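Local coordinates for Lmo2241 protein (Listeria monocytogenes, PDB 4HAM) that probably binds DNA as a winged helix-turn-helix transcriptional regulator of the GntR family and pairs with a second copy of itself, at residues I15-Q18 against I19-I23; R42-A45 against S46-V50; I69-K72 against G73-T76; K90-E93 against T94-K97; V110-E113 against E114-L118. All coordinates share one frame; numbering follows the deposited sequence.

Contact 1: I15-Q18 against I19-I23; sequences IYEQ and IVQKI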
loop_
_atom_site.group_PDB
_atom_site.type_symbol
_atom_site.label_atom_id
_atom_site.label_comp_id
_atom_site.label_asym_id
_atom_site.label_seq_id
_atom_site.Cartn_x
_atom_site.Cartn_y
_atom_site.Cartn_z
ATOM N N ILE A 15 -1.453 10.535 -11.663
ATOM C CA ILE A 15 -0.695 11.780 -11.573
ATOM C C ILE A 15 -1.073 12.596 -10.334
ATOM O O ILE A 15 -0.194 13.127 -9.661
ATOM C CB ILE A 15 -0.855 12.665 -12.840
ATOM C CG1 ILE A 15 -0.442 11.881 -14.090
ATOM C CG2 ILE A 15 -0.008 13.929 -12.721
ATOM C CD1 ILE A 15 0.886 11.228 -13.969
ATOM N N TYR A 16 -2.364 12.700 -10.030
ATOM C CA TYR A 16 -2.766 13.537 -8.899
ATOM C C TYR A 16 -2.145 12.990 -7.598
ATOM O O TYR A 16 -1.713 13.761 -6.741
ATOM C CB TYR A 16 -4.300 13.690 -8.794
ATOM C CG TYR A 16 -4.975 12.605 -7.984
ATOM C CD1 TYR A 16 -5.205 12.767 -6.618
ATOM C CD2 TYR A 16 -5.369 11.414 -8.579
ATOM C CE1 TYR A 16 -5.803 11.776 -5.874
ATOM C CE2 TYR A 16 -5.975 10.416 -7.842
ATOM C CZ TYR A 16 -6.191 10.604 -6.491
ATOM O OH TYR A 16 -6.793 9.607 -5.753
ATOM N N GLU A 17 -2.072 11.667 -7.485
ATOM C CA GLU A 17 -1.525 11.034 -6.292
ATOM C C GLU A 17 -0.019 11.251 -6.182
ATOM O O GLU A 17 0.518 11.395 -5.083
ATOM C CB GLU A 17 -1.858 9.536 -6.274
ATOM C CG GLU A 17 -1.371 8.824 -5.028
ATOM C CD GLU A 17 -1.971 7.448 -4.857
ATOM O OE1 GLU A 17 -2.559 6.928 -5.829
ATOM O OE2 GLU A 17 -1.862 6.887 -3.746
ATOM N N GLN A 18 0.662 11.270 -7.323
ATOM C CA GLN A 18 2.093 11.536 -7.349
ATOM C C GLN A 18 2.353 12.935 -6.805
ATOM O O GLN A 18 3.278 13.145 -6.008
ATOM C CB GLN A 18 2.641 11.382 -8.775
ATOM C CG GLN A 18 2.662 9.941 -9.238
ATOM C CD GLN A 18 3.303 9.769 -10.600
ATOM O OE1 GLN A 18 4.383 10.296 -10.857
ATOM N NE2 GLN A 18 2.635 9.028 -11.481
ATOM N N ILE A 19 1.509 13.883 -7.217
ATOM C CA ILE A 19 1.605 15.258 -6.725
ATOM C C ILE A 19 1.364 15.323 -5.231
ATOM O O ILE A 19 2.125 15.969 -4.508
ATOM C CB ILE A 19 0.616 16.175 -7.454
ATOM C CG1 ILE A 19 1.008 16.250 -8.938
ATOM C CG2 ILE A 19 0.609 17.572 -6.835
ATOM C CD1 ILE A 19 -0.002 17.018 -9.782
ATOM N N VAL A 20 0.307 14.658 -4.768
ATOM C CA VAL A 20 0.034 14.606 -3.329
ATOM C C VAL A 20 1.256 14.067 -2.577
ATOM O O VAL A 20 1.699 14.639 -1.578
ATOM C CB VAL A 20 -1.177 13.706 -3.011
ATOM C CG1 VAL A 20 -1.311 13.482 -1.485
ATOM C CG2 VAL A 20 -2.451 14.306 -3.598
ATOM N N GLN A 21 1.821 12.975 -3.074
ATOM C CA GLN A 21 2.885 12.303 -2.322
ATOM C C GLN A 21 4.206 13.063 -2.365
ATOM O O GLN A 21 4.962 13.037 -1.401
ATOM C CB GLN A 21 3.070 10.846 -2.777
ATOM C CG GLN A 21 1.854 9.936 -2.496
ATOM C CD GLN A 21 1.635 9.697 -1.005
ATOM O OE1 GLN A 21 0.886 10.423 -0.348
ATOM N NE2 GLN A 21 2.308 8.690 -0.465
ATOM N N LYS A 22 4.483 13.755 -3.470
ATOM C CA LYS A 22 5.697 14.558 -3.557
ATOM C C LYS A 22 5.640 15.782 -2.636
ATOM O O LYS A 22 6.625 16.115 -1.975
ATOM C CB LYS A 22 5.954 14.986 -5.000
ATOM C CG LYS A 22 6.475 13.856 -5.864
ATOM C CD LYS A 22 7.966 13.589 -5.596
ATOM C CE LYS A 22 8.491 12.514 -6.532
ATOM N NZ LYS A 22 9.963 12.298 -6.406
ATOM N N ILE A 23 4.482 16.431 -2.584
ATOM C CA ILE A 23 4.290 17.555 -1.676
ATOM C C ILE A 23 4.451 17.107 -0.225
ATOM O O ILE A 23 5.144 17.761 0.560
ATOM C CB ILE A 23 2.932 18.235 -1.882
ATOM C CG1 ILE A 23 2.871 18.890 -3.257
ATOM C CG2 ILE A 23 2.687 19.282 -0.779
ATOM C CD1 ILE A 23 3.967 19.875 -3.480
#
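The ring of Tyr16 meets Val20 obliquely, CG2 of the valine lying 4.4 Å from ring atom CD1, while the same ring makes a cation-pi contact with Lys57. Val20 turns this methyl beside its own backbone N, CG1 standing anti to that N (chi1 171°), which also sets CG2 close against the carbonyl O of Tyr16 at 3.3 Å. Gln18 extends beyond CG and hands NE2 to the carbonyls of Leu13 and Asn8, tying the helix start to the preceding chain; Gln21 bends at chi2 (-68°) instead, and its CG passes 4.2 Å from CG of Glu17. One turn along, the branch methyl CG2 of Ile15 touches the terminal CD1 of Ile19 at 4.3 Å. Beneath these side chains run regular i to i+4 bonds, from Ile19 N to Ile15 O (3.1 Å) through Lys22 N to Gln18 O (2.9 Å). The chemistry therefore divides by side: the aliphatic carbons of Ile15, Ile19 and Val20 face helix 52-64 of the same chain, whereas NE2 of Gln21 donates to Glu100 and Asp104 of the second subunit, a neutral amide donating to two acids, whose like charges it probably helps to tolerate where the subunits meet.

Contact 2: R42-A45 against S46-V50; sequences REFA and SRIGV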
loop_
_atom_site.group_PDB
_atom_site.type_symbol
_atom_site.label_atom_id
_atom_site.label_comp_id
_atom_site.label_asym_id
_atom_site.label_seq_id
_atom_site.Cartn_x
_atom_site.Cartn_y
_atom_site.Cartn_z
ATOM N N ARG A 42 -3.353 27.040 -10.631
ATOM C CA ARG A 42 -3.060 27.404 -12.022
ATOM C C ARG A 42 -1.579 27.623 -12.307
ATOM O O ARG A 42 -1.082 27.191 -13.352
ATOM C CB ARG A 42 -3.880 28.602 -12.483
ATOM C CG ARG A 42 -5.333 28.259 -12.756
ATOM C CD ARG A 42 -6.179 29.501 -12.983
ATOM N NE ARG A 42 -7.574 29.145 -13.197
ATOM C CZ ARG A 42 -8.594 29.633 -12.500
ATOM N NH1 ARG A 42 -8.385 30.516 -11.532
ATOM N NH2 ARG A 42 -9.830 29.238 -12.780
ATOM N N GLU A 43 -0.885 28.278 -11.381
ATOM C CA GLU A 43 0.557 28.510 -11.504
ATOM C C GLU A 43 1.283 27.176 -11.550
ATOM O O GLU A 43 2.198 26.972 -12.348
ATOM C CB GLU A 43 1.083 29.343 -10.318
ATOM C CG GLU A 43 0.683 30.810 -10.340
ATOM C CD GLU A 43 0.914 31.526 -9.000
ATOM O OE1 GLU A 43 1.158 30.865 -7.956
ATOM O OE2 GLU A 43 0.840 32.774 -8.985
ATOM N N PHE A 44 0.865 26.259 -10.690
ATOM C CA PHE A 44 1.535 24.973 -10.580
ATOM C C PHE A 44 1.282 24.144 -11.848
ATOM O O PHE A 44 2.217 23.574 -12.411
ATOM C CB PHE A 44 1.049 24.245 -9.334
ATOM C CG PHE A 44 1.865 23.044 -8.958
ATOM C CD1 PHE A 44 3.168 22.894 -9.393
ATOM C CD2 PHE A 44 1.323 22.064 -8.156
ATOM C CE1 PHE A 44 3.915 21.769 -9.030
ATOM C CE2 PHE A 44 2.061 20.941 -7.799
ATOM C CZ PHE A 44 3.351 20.795 -8.236
ATOM N N ALA A 45 0.030 24.098 -12.300
ATOM C CA ALA A 45 -0.324 23.345 -13.497
ATOM C C ALA A 45 0.413 23.885 -14.726
ATOM O O ALA A 45 0.835 23.125 -15.610
ATOM C CB ALA A 45 -1.847 23.396 -13.734
ATOM N N SER A 46 0.531 25.202 -14.785
ATOM C CA SER A 46 1.188 25.852 -15.902
ATOM C C SER A 46 2.679 25.507 -15.906
ATOM O O SER A 46 3.266 25.265 -16.959
ATOM C CB SER A 46 1.004 27.369 -15.798
ATOM O OG SER A 46 1.610 28.027 -16.899
ATOM N N ARG A 47 3.281 25.486 -14.719
ATOM C CA ARG A 47 4.716 25.244 -14.600
ATOM C C ARG A 47 5.082 23.793 -14.916
ATOM O O ARG A 47 6.057 23.533 -15.611
ATOM C CB ARG A 47 5.226 25.627 -13.206
ATOM C CG ARG A 47 6.738 25.502 -13.047
ATOM C CD ARG A 47 7.221 26.015 -11.692
ATOM N NE ARG A 47 6.989 27.446 -11.525
ATOM C CZ ARG A 47 7.429 28.158 -10.490
ATOM N NH1 ARG A 47 8.134 27.581 -9.531
ATOM N NH2 ARG A 47 7.163 29.449 -10.418
ATOM N N ILE A 48 4.303 22.841 -14.416
ATOM C CA ILE A 48 4.650 21.432 -14.636
ATOM C C ILE A 48 4.068 20.834 -15.912
ATOM O O ILE A 48 4.502 19.766 -16.349
ATOM C CB ILE A 48 4.330 20.529 -13.426
ATOM C CG1 ILE A 48 2.836 20.506 -13.146
ATOM C CG2 ILE A 48 5.103 20.994 -12.212
ATOM C CD1 ILE A 48 2.477 19.604 -11.977
ATOM N N GLY A 49 3.111 21.525 -16.521
ATOM C CA GLY A 49 2.552 21.068 -17.782
ATOM C C GLY A 49 1.556 19.939 -17.562
ATOM O O GLY A 49 1.494 18.970 -18.325
ATOM N N VAL A 50 0.773 20.073 -16.499
ATOM C CA VAL A 50 -0.251 19.101 -16.144
ATOM C C VAL A 50 -1.631 19.760 -16.202
ATOM O O VAL A 50 -1.772 20.959 -15.955
ATOM C CB VAL A 50 0.026 18.534 -14.723
ATOM C CG1 VAL A 50 -1.137 17.710 -14.203
ATOM C CG2 VAL A 50 1.294 17.689 -14.751
#
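Ala45 closes the end of its helix: its carbonyl O accepts both Gly49 N at 2.9 Å and Val50 N at 3.2 Å. The two donors come in differently, Val50 N lying in the carbonyl plane on a lone pair and Gly49 N tilted 35° out of it. Gly49 leaves the helix with a positive phi of 78°, which swings Val50 round to make the second bond. The turn is snug, for the methyl CB of Ala45 lies 3.3 Å from Val50 O, and it also packs on Pro52 and Val55 of helix 52-64. Phe44 supplies the apolar side. Its ring is overlaid by Ile48, whose CD1 sits 4.1 Å from the ring centroid in a CH-pi contact, displaced toward the rim, while CG2 presses on CE1 at 3.5 Å. Ile48 reaches this place by setting CG1 between its backbone N and carbonyl carbon (chi1 63°), the crowded position, which brings CG1 within 3.2 Å of Phe44 O. Val55 and Tyr59 also pack on Phe44. Ser46 takes part mainly through its backbone, N bonding Arg42 O at 2.9 Å, with its CB beside that oxygen. A short helix ended by a left-handed glycine and followed after a three-residue turn by helix 52-64, which packs on its apolar side, is the pattern of a helix-turn-helix, here within the GntR-type winged domain.

Contact 3: I69-K72 against G73-T76; sequences ITVK and GKGT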
loop_
_atom_site.group_PDB
_atom_site.type_symbol
_atom_site.label_atom_id
_atom_site.label_comp_id
_atom_site.label_asym_id
_atom_site.label_seq_id
_atom_site.Cartn_x
_atom_site.Cartn_y
_atom_site.Cartn_z
ATOM N N ILE A 69 -3.463 24.205 3.390
ATOM C CA ILE A 69 -4.655 24.969 3.742
ATOM C C ILE A 69 -4.845 26.081 2.712
ATOM O O ILE A 69 -3.894 26.753 2.329
ATOM C CB ILE A 69 -4.539 25.565 5.180
ATOM C CG1 ILE A 69 -5.798 26.347 5.556
ATOM C CG2 ILE A 69 -3.289 26.437 5.323
ATOM C CD1 ILE A 69 -7.005 25.474 5.813
ATOM N N THR A 70 -6.078 26.273 2.256
ATOM C CA THR A 70 -6.360 27.322 1.284
ATOM C C THR A 70 -7.109 28.472 1.944
ATOM O O THR A 70 -8.119 28.265 2.614
ATOM C CB THR A 70 -7.175 26.786 0.083
ATOM O OG1 THR A 70 -6.394 25.814 -0.621
ATOM C CG2 THR A 70 -7.536 27.913 -0.876
ATOM N N VAL A 71 -6.603 29.685 1.760
ATOM C CA VAL A 71 -7.232 30.863 2.329
ATOM C C VAL A 71 -7.700 31.738 1.178
ATOM O O VAL A 71 -6.883 32.259 0.415
ATOM C CB VAL A 71 -6.257 31.649 3.223
ATOM C CG1 VAL A 71 -6.966 32.863 3.832
ATOM C CG2 VAL A 71 -5.705 30.743 4.315
ATOM N N LYS A 72 -9.012 31.909 1.068
ATOM C CA LYS A 72 -9.607 32.578 -0.087
ATOM C C LYS A 72 -9.019 33.959 -0.329
ATOM O O LYS A 72 -8.984 34.804 0.577
ATOM C CB LYS A 72 -11.117 32.675 0.055
ATOM C CG LYS A 72 -11.811 33.284 -1.166
ATOM C CD LYS A 72 -13.285 33.467 -0.884
ATOM C CE LYS A 72 -13.943 34.427 -1.854
ATOM N NZ LYS A 72 -15.312 34.799 -1.374
ATOM N N GLY A 73 -8.530 34.165 -1.549
ATOM C CA GLY A 73 -7.956 35.439 -1.947
ATOM C C GLY A 73 -6.562 35.698 -1.410
ATOM O O GLY A 73 -5.971 36.749 -1.672
ATOM N N LYS A 74 -6.024 34.746 -0.656
ATOM C CA LYS A 74 -4.723 34.932 -0.018
ATOM C C LYS A 74 -3.705 33.927 -0.545
ATOM O O LYS A 74 -2.542 34.255 -0.695
ATOM C CB LYS A 74 -4.829 34.789 1.503
ATOM C CG LYS A 74 -5.782 35.788 2.183
ATOM C CD LYS A 74 -5.300 37.218 2.043
ATOM C CE LYS A 74 -5.978 38.140 3.052
ATOM N NZ LYS A 74 -7.337 38.572 2.611
ATOM N N GLY A 75 -4.138 32.696 -0.792
ATOM C CA GLY A 75 -3.251 31.697 -1.367
ATOM C C GLY A 75 -3.353 30.342 -0.703
ATOM O O GLY A 75 -4.252 30.101 0.113
ATOM N N THR A 76 -2.425 29.451 -1.052
ATOM C CA THR A 76 -2.411 28.109 -0.486
ATOM C C THR A 76 -1.106 27.943 0.283
ATOM O O THR A 76 -0.042 28.304 -0.216
ATOM C CB THR A 76 -2.513 27.045 -1.600
ATOM O OG1 THR A 76 -3.717 27.263 -2.346
ATOM C CG2 THR A 76 -2.527 25.633 -1.010
HETATM O O HOH W 1 -5.961 25.840 -3.812
#
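Val71 and Gly75 hold the tight part of this hairpin, paired by two backbone bonds: Val71 N gives a nearly straight one to Gly75 O at 2.9 Å, and Gly75 N returns one to Val71 O at 3.0 Å. Val71 O is gripped a second time by Lys74 N at 2.8 Å, from a position tilted out of the carbonyl plane, so Lys74 and Gly75 both face a single residue in a classic beta bulge. Lys72 and Gly73 form the corner of a type II turn. Both glycines have positive phi, and Gly75 takes 136°, a backbone conformation open essentially to glycine. CG1 of Val71 rests against the aliphatic root of Lys74, CG1 to CG 3.6 Å, while Phe77 packs on the valine as well. Thr70 and Thr76 pair more loosely with each other, as a non-hydrogen-bonded pair whose hydroxyls are joined by one water, 3.2 Å from Thr70 OG1 and 3.0 Å from Thr76 OG1; yet their face turns to helix 52-64, where Glu63 bonds Thr70 OG1 and Tyr59 packs on Thr76. The solvent side is the turn itself, from which the Lys72 and Lys74 side chains lead away, Lys72 fully extended. Two strands joined by a short glycine-rich, lysine-bearing turn form the wing of a winged helix, which in GntR relatives such as FadR reaches into DNA.

Contact 4: K90-E93 against T94-K97; sequences KLAE and TRTK. With SO4 (sulfate ion), chain B.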
loop_
_atom_site.group_PDB
_atom_site.type_symbol
_atom_site.label_atom_id
_atom_site.label_comp_id
_atom_site.label_asym_id
_atom_site.label_seq_id
_atom_site.Cartn_x
_atom_site.Cartn_y
_atom_site.Cartn_z
ATOM N N LYS A 90 -6.715 7.666 9.638
ATOM C CA LYS A 90 -5.702 7.601 8.585
ATOM C C LYS A 90 -4.542 6.706 9.017
ATOM O O LYS A 90 -4.004 5.945 8.214
ATOM C CB LYS A 90 -5.203 9.002 8.199
ATOM C CG LYS A 90 -4.161 9.031 7.070
ATOM C CD LYS A 90 -4.772 8.658 5.724
ATOM C CE LYS A 90 -3.777 8.853 4.584
ATOM N NZ LYS A 90 -4.346 8.395 3.286
ATOM N N LEU A 91 -4.163 6.801 10.289
ATOM C CA LEU A 91 -3.106 5.966 10.851
ATOM C C LEU A 91 -3.460 4.491 10.746
ATOM O O LEU A 91 -2.644 3.665 10.316
ATOM C CB LEU A 91 -2.886 6.320 12.320
ATOM C CG LEU A 91 -1.695 7.202 12.670
ATOM C CD1 LEU A 91 -1.748 7.613 14.143
ATOM C CD2 LEU A 91 -0.402 6.469 12.344
ATOM N N ALA A 92 -4.689 4.183 11.145
ATOM C CA ALA A 92 -5.227 2.831 11.093
ATOM C C ALA A 92 -5.219 2.295 9.663
ATOM O O ALA A 92 -4.781 1.170 9.410
ATOM C CB ALA A 92 -6.640 2.818 11.644
ATOM N N GLU A 93 -5.701 3.111 8.732
ATOM C CA GLU A 93 -5.741 2.715 7.328
ATOM C C GLU A 93 -4.341 2.482 6.770
ATOM O O GLU A 93 -4.126 1.582 5.958
ATOM C CB GLU A 93 -6.453 3.783 6.502
ATOM C CG GLU A 93 -7.951 3.781 6.690
ATOM C CD GLU A 93 -8.622 4.984 6.057
ATOM O OE1 GLU A 93 -7.907 5.890 5.563
ATOM O OE2 GLU A 93 -9.872 5.024 6.066
ATOM N N THR A 94 -3.396 3.302 7.209
ATOM C CA THR A 94 -2.030 3.224 6.714
ATOM C C THR A 94 -1.324 2.009 7.291
ATOM O O THR A 94 -0.565 1.338 6.594
ATOM C CB THR A 94 -1.243 4.518 7.016
ATOM O OG1 THR A 94 -1.949 5.643 6.474
ATOM C CG2 THR A 94 0.141 4.456 6.369
ATOM N N ARG A 95 -1.600 1.695 8.556
ATOM C CA ARG A 95 -1.082 0.463 9.160
ATOM C C ARG A 95 -1.593 -0.784 8.442
ATOM O O ARG A 95 -0.861 -1.758 8.266
ATOM C CB ARG A 95 -1.410 0.402 10.663
ATOM C CG ARG A 95 -0.556 1.344 11.505
ATOM C CD ARG A 95 -0.674 1.030 12.991
ATOM N NE ARG A 95 -2.022 1.274 13.474
ATOM C CZ ARG A 95 -2.393 2.366 14.132
ATOM N NH1 ARG A 95 -3.649 2.499 14.524
ATOM N NH2 ARG A 95 -1.509 3.319 14.396
ATOM N N THR A 96 -2.857 -0.765 8.041
ATOM C CA THR A 96 -3.404 -1.874 7.257
ATOM C C THR A 96 -2.653 -2.005 5.930
ATOM O O THR A 96 -2.310 -3.109 5.508
ATOM C CB THR A 96 -4.912 -1.698 7.012
ATOM O OG1 THR A 96 -5.599 -1.846 8.254
ATOM C CG2 THR A 96 -5.438 -2.759 6.035
ATOM N N LYS A 97 -2.360 -0.874 5.293
ATOM C CA LYS A 97 -1.614 -0.897 4.037
ATOM C C LYS A 97 -0.218 -1.475 4.232
ATOM O O LYS A 97 0.291 -2.168 3.358
ATOM C CB LYS A 97 -1.515 0.493 3.423
ATOM C CG LYS A 97 -2.835 1.025 2.877
ATOM C CD LYS A 97 -2.680 2.460 2.403
ATOM C CE LYS A 97 -4.026 3.148 2.236
ATOM N NZ LYS A 97 -3.838 4.612 2.006
HETATM S S SO4 B . -9.208 -0.865 7.321
HETATM O O1 SO4 B . -10.410 -0.812 8.153
HETATM O O2 SO4 B . -8.027 -0.641 8.152
HETATM O O3 SO4 B . -9.114 -2.176 6.689
HETATM O O4 SO4 B . -9.282 0.167 6.292
HETATM O O HOH W 2 -2.074 5.801 3.791
HETATM O O HOH W 3 -5.892 5.852 3.587
#
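Arg95 folds back over the preceding turn and crosses Leu91 at a slant. Its CB and CG pass Leu91 O, CG at 3.3 Å, and the chain then bends at chi3 (-65°) to lay the guanidinium over that carbonyl oxygen, NE and CZ each 4.0 Å from Leu91 O. This oxygen sits 3.9 Å above the guanidinium plane, over its centre, as Ala92 N does nearer the rim. At the tip, NH1 meets Ala92 CA at 3.8 Å, while NH2 touches CB and CD2 of Leu91; Tyr122 of the second subunit packs on the same arginine. Round the helix, Thr94 doubles the usual bond: its N and its OG1 both donate to Lys90 O, OG1 at 2.7 Å, from opposite faces of the carbonyl plane. Thr96 OG1 donates at 2.7 Å to O2 of a sulfate ion, probably from the crystallisation liquor, that Ser11 OG and Gln12 N of the second subunit also bind. Lys90 NZ and Lys97 NZ lie 4.0 Å apart. Two waters bridge them, one donating to Thr94 OG1, the other to Glu93 OE1. Both turn oxygen toward the ammonium groups, the first only weakly toward Lys90, which probably offsets the closeness of two positive charges.

Contact 5: V110-E113 against E114-L118; sequences VNIE and EIHKL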
loop_
_atom_site.group_PDB
_atom_site.type_symbol
_atom_site.label_atom_id
_atom_site.label_comp_id
_atom_site.label_asym_id
_atom_site.label_seq_id
_atom_site.Cartn_x
_atom_site.Cartn_y
_atom_site.Cartn_z
ATOM N N VAL A 110 10.329 -12.432 -0.240
ATOM C CA VAL A 110 11.195 -11.455 0.417
ATOM C C VAL A 110 11.141 -11.675 1.930
ATOM O O VAL A 110 10.073 -11.624 2.528
ATOM C CB VAL A 110 10.754 -10.015 0.089
ATOM C CG1 VAL A 110 11.696 -8.992 0.720
ATOM C CG2 VAL A 110 10.682 -9.809 -1.419
ATOM N N ASN A 111 12.282 -11.929 2.557
ATOM C CA ASN A 111 12.263 -12.197 3.990
ATOM C C ASN A 111 12.224 -10.927 4.829
ATOM O O ASN A 111 12.447 -9.826 4.321
ATOM C CB ASN A 111 13.385 -13.156 4.422
ATOM C CG ASN A 111 14.777 -12.602 4.174
ATOM O OD1 ASN A 111 15.054 -11.429 4.429
ATOM N ND2 ASN A 111 15.672 -13.462 3.685
ATOM N N ILE A 112 11.925 -11.085 6.112
ATOM C CA ILE A 112 11.767 -9.936 7.001
ATOM C C ILE A 112 13.065 -9.131 7.122
ATOM O O ILE A 112 13.031 -7.907 7.286
ATOM C CB ILE A 112 11.242 -10.374 8.394
ATOM C CG1 ILE A 112 10.943 -9.157 9.257
ATOM C CG2 ILE A 112 12.223 -11.320 9.076
ATOM C CD1 ILE A 112 9.994 -8.205 8.608
ATOM N N GLU A 113 14.206 -9.812 7.017
ATOM C CA GLU A 113 15.497 -9.128 7.054
ATOM C C GLU A 113 15.624 -8.147 5.891
ATOM O O GLU A 113 16.053 -7.013 6.075
ATOM C CB GLU A 113 16.666 -10.119 7.031
ATOM C CG GLU A 113 18.032 -9.449 6.931
ATOM C CD GLU A 113 19.199 -10.432 7.051
ATOM O OE1 GLU A 113 19.321 -11.338 6.195
ATOM O OE2 GLU A 113 19.998 -10.291 8.004
ATOM N N GLU A 114 15.240 -8.607 4.702
ATOM C CA GLU A 114 15.259 -7.783 3.498
ATOM C C GLU A 114 14.246 -6.638 3.595
ATOM O O GLU A 114 14.491 -5.535 3.114
ATOM C CB GLU A 114 14.991 -8.647 2.260
ATOM C CG GLU A 114 16.085 -9.665 1.977
ATOM C CD GLU A 114 15.729 -10.653 0.871
ATOM O OE1 GLU A 114 14.634 -11.258 0.924
ATOM O OE2 GLU A 114 16.556 -10.831 -0.048
ATOM N N ILE A 115 13.108 -6.910 4.223
ATOM C CA ILE A 115 12.082 -5.896 4.436
ATOM C C ILE A 115 12.552 -4.770 5.370
ATOM O O ILE A 115 12.321 -3.596 5.082
ATOM C CB ILE A 115 10.759 -6.517 4.954
ATOM C CG1 ILE A 115 10.127 -7.376 3.862
ATOM C CG2 ILE A 115 9.780 -5.433 5.379
ATOM C CD1 ILE A 115 8.953 -8.216 4.351
ATOM N N HIS A 116 13.226 -5.119 6.467
ATOM C CA HIS A 116 13.789 -4.100 7.348
ATOM C C HIS A 116 14.799 -3.226 6.605
ATOM O O HIS A 116 14.848 -2.016 6.812
ATOM C CB HIS A 116 14.458 -4.721 8.578
ATOM C CG HIS A 116 13.493 -5.250 9.589
ATOM N ND1 HIS A 116 12.550 -4.457 10.204
ATOM C CD2 HIS A 116 13.320 -6.496 10.092
ATOM C CE1 HIS A 116 11.836 -5.188 11.037
ATOM N NE2 HIS A 116 12.284 -6.432 10.991
ATOM N N LYS A 117 15.608 -3.854 5.755
ATOM C CA LYS A 117 16.615 -3.159 4.961
ATOM C C LYS A 117 15.957 -2.155 4.013
ATOM O O LYS A 117 16.373 -0.988 3.937
ATOM C CB LYS A 117 17.438 -4.172 4.161
ATOM C CG LYS A 117 18.438 -3.566 3.191
ATOM C CD LYS A 117 19.863 -3.986 3.537
ATOM C CE LYS A 117 20.876 -3.507 2.496
ATOM N NZ LYS A 117 21.275 -4.590 1.544
ATOM N N LEU A 118 14.941 -2.620 3.289
ATOM C CA LEU A 118 14.155 -1.756 2.417
ATOM C C LEU A 118 13.536 -0.601 3.195
ATOM O O LEU A 118 13.535 0.539 2.724
ATOM C CB LEU A 118 13.040 -2.537 1.723
ATOM C CG LEU A 118 13.444 -3.518 0.621
ATOM C CD1 LEU A 118 12.212 -4.270 0.105
ATOM C CD2 LEU A 118 14.171 -2.807 -0.517
#
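Asn111 and Glu114 are brought together by opposite turns about chi1: Asn111 places CG between its backbone N and carbonyl carbon (63°), and Glu114 sends CG back beside its own N (-66°) before extending. Each side chain then bonds the other's backbone. Asn111 OD1 accepts Glu114 N at 2.8 Å, nearly in line with its C=O, and Glu114 OE1 accepts Asn111 N at 2.9 Å on its anti lone pair. This reciprocal pair is a capping box; the side chains cross at about a right angle, and it provides acceptors for the NH of the N-cap residue and that of Glu114 in the first turn. Below the box, Val110 CG1 touches Glu114 CB at 3.7 Å and Ile115 CG1 at 3.9 Å, an apolar floor under the cap. On another side of the helix Ile112 slants across the imidazole of His116, CG1 lying 3.5 Å from NE2, while Ile112 O accepts His116 N at 2.9 Å. The histidine's nitrogens both bond across the dimer: NE2 with Asp120 of the second subunit, and ND1 with ND1 of the partner His116, one ring donating and the other accepting. Ile115 leans on Leu105 and Val106 of helix 88-107, Val110 touches both Leu105 of its own chain and Leu91 of the second subunit, and Ile112 and His116 meet the second subunit.

Overall arrangement
The five contacts follow in series along the chain, none enclosing another. Contacts 1, 2 and 3 belong to the GntR-type winged helix-turn-helix region. Contacts 1 and 2 have centres about 13 Å apart and touch directly, Ile19 CG2 lying 3.8 Å from Phe44 CE2, so helices 15-29 and 41-48 share one apolar core. Contact 3, in the hairpin of strands 68-71 and 75-78, stands apart, its centre about 17 Å from that of contact 2. Contacts 4 and 5 belong to successive helices, 88-107 and 112-127, with centres about 20 Å apart, and both meet the second subunit. About 43 Å separates the centres of contacts 3 and 5, consistent with a DNA-binding wing at one end and a helical dimerisation region at the other.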